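Local structure of putative Phosphoglycerate mutase (Plasmodium falciparum, 3EOZ) at residues Gly57-Asp62 with Cys182-Leu187; Arg165-Pro170 with Val195-Phe200. The protein probably acts as a serine/threonine-protein phosphatase of the Pgam5 type, this chain being its histidine phosphatase domain, related in fold to phosphoglycerate mutases. One frame throughout, in Å; residues are numbered along the deposited sequence.

Contact 1: Gly57-Asp62 with Cys182-Leu187; sequences GKKLKD and CGITWL
Lys59 is the first residue of helix segment 57-62 to meet the strand, and it does so with the foot of its chain: CG lies 3.9 Å from CD1 of Ile184, with CB at 4.0 Å from the same methyl. Lys59 runs roughly perpendicular to Ile184. CG stands anti to the backbone N (chi1 -163°), then a bend at chi2 (85°) turns the rest of the chain aside, so the methylenes pack while NZ is carried off from the strand. One residue on, Leu60 supplies the more buried partner. Its CG and its CD2 are each 3.8 Å from Ile184 CD1, and CD2 also reaches Ile184 CG2 at 4.0 Å. Leu60 and Ile184 lie alongside each other, their chains running in opposite senses. The CD1 methyl of Ile184 thus reaches across to the helix and nestles beside Lys59 and Leu60 together. Thr56 and Ile63 of the same helix also touch Ile184, while Phe91 packs on Leu60. On the strand side, Gly183 and Ile184 together sit opposite Phe200, a classic beta bulge that bends the strand at Gly183. These contacts join helix 49-64 to one face of the sheet, in the helix-on-sheet packing of the histidine phosphatase fold. The touching atoms are all carbon, so the contact rests on van der Waals packing and burial of apolar surface, while the aliphatic part of Lys59 extends the apolar patch to an exposed edge.

Contact 2: Arg165-Pro170 with Val195-Phe200; sequences RALQIP and VVLREF. With PO4 (phosphate ion), chain D.
Leu167 buries the most surface here, spreading its two methyls over Val195 and Leu197. CD2 lies 4.0 Å from CG1 of Val195, the two side chains crossing at a slant, and CD1 is 4.2 Å from CD2 of Leu197. With CG anti to the carbonyl carbon (chi1 -55°), the leucine fork straddles two residues on the same face of the strand. Gln168 follows with positive phi, closing helix 156-166 in a Schellman motif. Arg165, in the last turn, points the other way, its chain extended from CG to NE, and NE donates to O4 of a phosphate ion, probably from the crystallisation liquor, at 2.7 Å and 166°. The phosphorus lies at the guanidinium edge, in its plane; NH1 bonds Asn132 and Tyr161, and Tyr135 OH also holds the phosphate. Leu167 O and Gln168 OE1 bond to His205 and Arg28 of the second subunit, placing the turn at a subunit interface. The apolar patch joins the C-terminal end of helix 156-166 to strand 196-203, which pairs with strand 182-189 and strand 206-213, while helix 114-139 packs against Arg165 and Ala166.

How the contacts relate
From the N terminus, helix 49-64 comes first, and contact 1 closes a long loop of 119 residues when the chain returns at 182-187. Contact 2 begins inside that loop, at 165-170, and closes after 24 residues at 195-200, so the two cross rather than nest. Their second segments lie on successive, antiparallel neighbours in one sheet, probably bonded from Trp186 N to Arg198 O (2.7 Å) and from Gly183 N to Phe200 O (2.9 Å). Ile184 points to helix 49-64, whereas Leu197 meets Leu167 from the other face. Contact 1 joins helix 49-64 to one face of the sheet; contact 2 joins the turn after helix 156-166 to the other, their centres about 15 Å apart.

Contact 1: Gly57-Asp62 with Cys182-Leu187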
# COMPACT_ATOMS: atom_id res chain seq x y z
N GLY B 57 -1.89 20.84 -15.20
CA GLY B 57 -2.31 22.25 -15.16
C GLY B 57 -3.77 22.41 -15.50
O GLY B 57 -4.51 23.10 -14.79
N LYS B 58 -4.20 21.76 -16.58
CA LYS B 58 -5.60 21.77 -17.00
C LYS B 58 -6.49 21.29 -15.87
O LYS B 58 -7.46 21.97 -15.49
CB LYS B 58 -5.80 20.93 -18.28
N LYS B 59 -6.14 20.13 -15.31
CA LYS B 59 -6.91 19.51 -14.21
C LYS B 59 -7.00 20.40 -12.98
O LYS B 59 -8.07 20.52 -12.38
CB LYS B 59 -6.29 18.17 -13.80
CG LYS B 59 -7.23 17.29 -12.97
CD LYS B 59 -8.13 16.49 -13.89
CE LYS B 59 -9.39 16.06 -13.22
NZ LYS B 59 -10.27 15.44 -14.25
N LEU B 60 -5.87 20.99 -12.59
CA LEU B 60 -5.84 21.95 -11.49
C LEU B 60 -6.82 23.10 -11.73
O LEU B 60 -7.63 23.42 -10.86
CB LEU B 60 -4.43 22.47 -11.26
CG LEU B 60 -3.47 21.42 -10.69
CD1 LEU B 60 -2.02 21.74 -11.03
CD2 LEU B 60 -3.67 21.30 -9.18
N LYS B 61 -6.75 23.71 -12.92
CA LYS B 61 -7.69 24.80 -13.26
C LYS B 61 -9.13 24.32 -13.13
O LYS B 61 -10.00 25.05 -12.63
CB LYS B 61 -7.43 25.37 -14.66
N ASP B 62 -9.39 23.08 -13.55
CA ASP B 62 -10.74 22.53 -13.44
C ASP B 62 -11.17 22.35 -11.99
O ASP B 62 -12.28 22.74 -11.63
CB ASP B 62 -10.87 21.22 -14.21
CG ASP B 62 -10.91 21.43 -15.71
OD1 ASP B 62 -11.12 22.58 -16.15
OD2 ASP B 62 -10.72 20.43 -16.46
N CYS B 182 0.09 9.20 -8.65
CA CYS B 182 -0.73 10.42 -8.62
C CYS B 182 0.12 11.65 -8.87
O CYS B 182 1.25 11.77 -8.35
CB CYS B 182 -1.42 10.57 -7.27
SG CYS B 182 -2.55 9.24 -6.88
N GLY B 183 -0.44 12.58 -9.64
CA GLY B 183 0.22 13.85 -9.93
C GLY B 183 -0.30 15.00 -9.09
O GLY B 183 0.39 16.01 -8.93
N ILE B 184 -1.52 14.88 -8.57
CA ILE B 184 -2.09 15.88 -7.66
C ILE B 184 -2.52 15.16 -6.38
O ILE B 184 -3.23 14.15 -6.42
CB ILE B 184 -3.31 16.65 -8.27
CG1 ILE B 184 -2.98 17.27 -9.64
CG2 ILE B 184 -3.82 17.72 -7.32
CD1 ILE B 184 -4.23 17.72 -10.44
N THR B 185 -2.10 15.68 -5.25
CA THR B 185 -2.50 15.18 -3.97
C THR B 185 -2.95 16.35 -3.16
O THR B 185 -2.21 17.23 -2.92
CB THR B 185 -1.36 14.53 -3.27
OG1 THR B 185 -0.83 13.53 -4.11
CG2 THR B 185 -1.80 13.88 -2.06
N TRP B 186 -4.19 16.33 -2.72
CA TRP B 186 -4.78 17.47 -2.08
C TRP B 186 -5.30 17.08 -0.71
O TRP B 186 -6.21 16.34 -0.61
CB TRP B 186 -5.90 17.95 -2.99
CG TRP B 186 -6.71 19.05 -2.51
CD1 TRP B 186 -6.74 19.56 -1.29
CD2 TRP B 186 -7.68 19.77 -3.26
NE1 TRP B 186 -7.64 20.55 -1.21
CE2 TRP B 186 -8.23 20.71 -2.42
CE3 TRP B 186 -8.12 19.71 -4.57
CZ2 TRP B 186 -9.20 21.59 -2.83
CZ3 TRP B 186 -9.07 20.58 -4.98
CH2 TRP B 186 -9.60 21.51 -4.11
N LEU B 187 -4.72 17.61 0.34
CA LEU B 187 -5.17 17.26 1.66
C LEU B 187 -6.02 18.30 2.32
O LEU B 187 -5.85 19.45 2.08
CB LEU B 187 -4.00 17.01 2.56
CG LEU B 187 -3.08 15.92 2.10
CD1 LEU B 187 -2.33 16.42 0.94
CD2 LEU B 187 -2.18 15.53 3.20

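Contact 2: Arg165-Pro170 with Val195-Phe200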
# COMPACT_ATOMS: atom_id res chain seq x y z
N ARG B 165 5.32 11.36 6.29
CA ARG B 165 5.30 12.07 7.56
C ARG B 165 3.88 12.57 7.91
O ARG B 165 3.38 12.27 8.99
CB ARG B 165 6.31 13.21 7.50
CG ARG B 165 6.36 14.00 8.75
CD ARG B 165 7.56 14.94 8.80
NE ARG B 165 7.46 15.75 10.02
CZ ARG B 165 8.32 16.70 10.37
NH1 ARG B 165 9.36 16.97 9.60
NH2 ARG B 165 8.11 17.38 11.48
N ALA B 166 3.20 13.25 6.99
CA ALA B 166 1.87 13.81 7.30
C ALA B 166 0.83 12.73 7.58
O ALA B 166 -0.04 12.89 8.43
CB ALA B 166 1.38 14.75 6.15
N LEU B 167 0.90 11.63 6.83
CA LEU B 167 -0.12 10.59 6.93
C LEU B 167 0.33 9.44 7.82
O LEU B 167 -0.41 8.49 8.03
CB LEU B 167 -0.54 10.10 5.56
CG LEU B 167 -1.00 11.22 4.62
CD1 LEU B 167 -1.27 10.65 3.27
CD2 LEU B 167 -2.24 11.94 5.17
N GLN B 168 1.53 9.55 8.38
CA GLN B 168 2.08 8.49 9.25
C GLN B 168 2.02 7.15 8.57
O GLN B 168 1.48 6.21 9.12
CB GLN B 168 1.31 8.41 10.56
CG GLN B 168 1.13 9.72 11.30
CD GLN B 168 0.16 9.57 12.45
OE1 GLN B 168 0.49 8.97 13.48
NE2 GLN B 168 -1.07 10.09 12.28
N ILE B 169 2.53 7.09 7.35
CA ILE B 169 2.43 5.89 6.55
C ILE B 169 3.33 4.81 7.13
O ILE B 169 4.48 5.08 7.45
CB ILE B 169 2.90 6.13 5.11
CG1 ILE B 169 1.93 7.12 4.39
CG2 ILE B 169 3.06 4.78 4.40
CD1 ILE B 169 2.34 7.52 2.96
N PRO B 170 2.81 3.59 7.26
CA PRO B 170 3.64 2.57 7.89
C PRO B 170 4.85 2.21 7.05
O PRO B 170 4.83 2.27 5.81
CB PRO B 170 2.72 1.38 8.04
CG PRO B 170 1.40 1.76 7.36
CD PRO B 170 1.40 3.18 7.07
N VAL B 195 -8.49 13.79 8.28
CA VAL B 195 -7.88 14.00 6.97
C VAL B 195 -8.79 13.55 5.87
O VAL B 195 -9.38 12.49 5.95
CB VAL B 195 -6.59 13.20 6.84
CG1 VAL B 195 -5.97 13.42 5.47
CG2 VAL B 195 -5.63 13.57 7.97
N VAL B 196 -8.89 14.36 4.84
CA VAL B 196 -9.54 13.96 3.60
C VAL B 196 -8.49 14.12 2.54
O VAL B 196 -7.80 15.14 2.47
CB VAL B 196 -10.77 14.81 3.31
CG1 VAL B 196 -11.36 14.45 1.96
CG2 VAL B 196 -11.80 14.60 4.42
N LEU B 197 -8.32 13.11 1.71
CA LEU B 197 -7.21 13.12 0.77
C LEU B 197 -7.80 12.99 -0.60
O LEU B 197 -8.45 11.99 -0.88
CB LEU B 197 -6.28 11.96 1.11
CG LEU B 197 -5.12 11.60 0.21
CD1 LEU B 197 -4.05 12.68 0.28
CD2 LEU B 197 -4.57 10.24 0.64
N ARG B 198 -7.60 14.00 -1.44
CA ARG B 198 -8.04 13.90 -2.83
C ARG B 198 -6.82 13.67 -3.71
O ARG B 198 -5.94 14.51 -3.75
CB ARG B 198 -8.81 15.14 -3.30
CG ARG B 198 -9.96 15.55 -2.40
CD ARG B 198 -10.67 16.81 -2.92
N GLU B 199 -6.80 12.52 -4.39
CA GLU B 199 -5.74 12.15 -5.30
C GLU B 199 -6.21 12.07 -6.76
O GLU B 199 -7.33 11.62 -7.04
CB GLU B 199 -5.15 10.82 -4.87
CG GLU B 199 -4.42 10.91 -3.54
CD GLU B 199 -4.07 9.55 -2.95
OE1 GLU B 199 -2.88 9.20 -2.96
OE2 GLU B 199 -4.96 8.85 -2.46
N PHE B 200 -5.35 12.49 -7.69
CA PHE B 200 -5.62 12.44 -9.13
C PHE B 200 -4.42 11.81 -9.74
O PHE B 200 -3.30 12.19 -9.44
CB PHE B 200 -5.79 13.85 -9.73
CG PHE B 200 -6.84 14.67 -9.05
CD1 PHE B 200 -6.62 15.22 -7.80
CD2 PHE B 200 -8.06 14.87 -9.65
CE1 PHE B 200 -7.61 15.96 -7.15
CE2 PHE B 200 -9.06 15.64 -9.01
CZ PHE B 200 -8.82 16.17 -7.77
P PO4 D . 4.31 15.57 12.29
O1 PO4 D . 3.78 14.62 13.34
O2 PO4 D . 3.18 15.99 11.36
O3 PO4 D . 4.87 16.79 12.98
O4 PO4 D . 5.46 14.89 11.57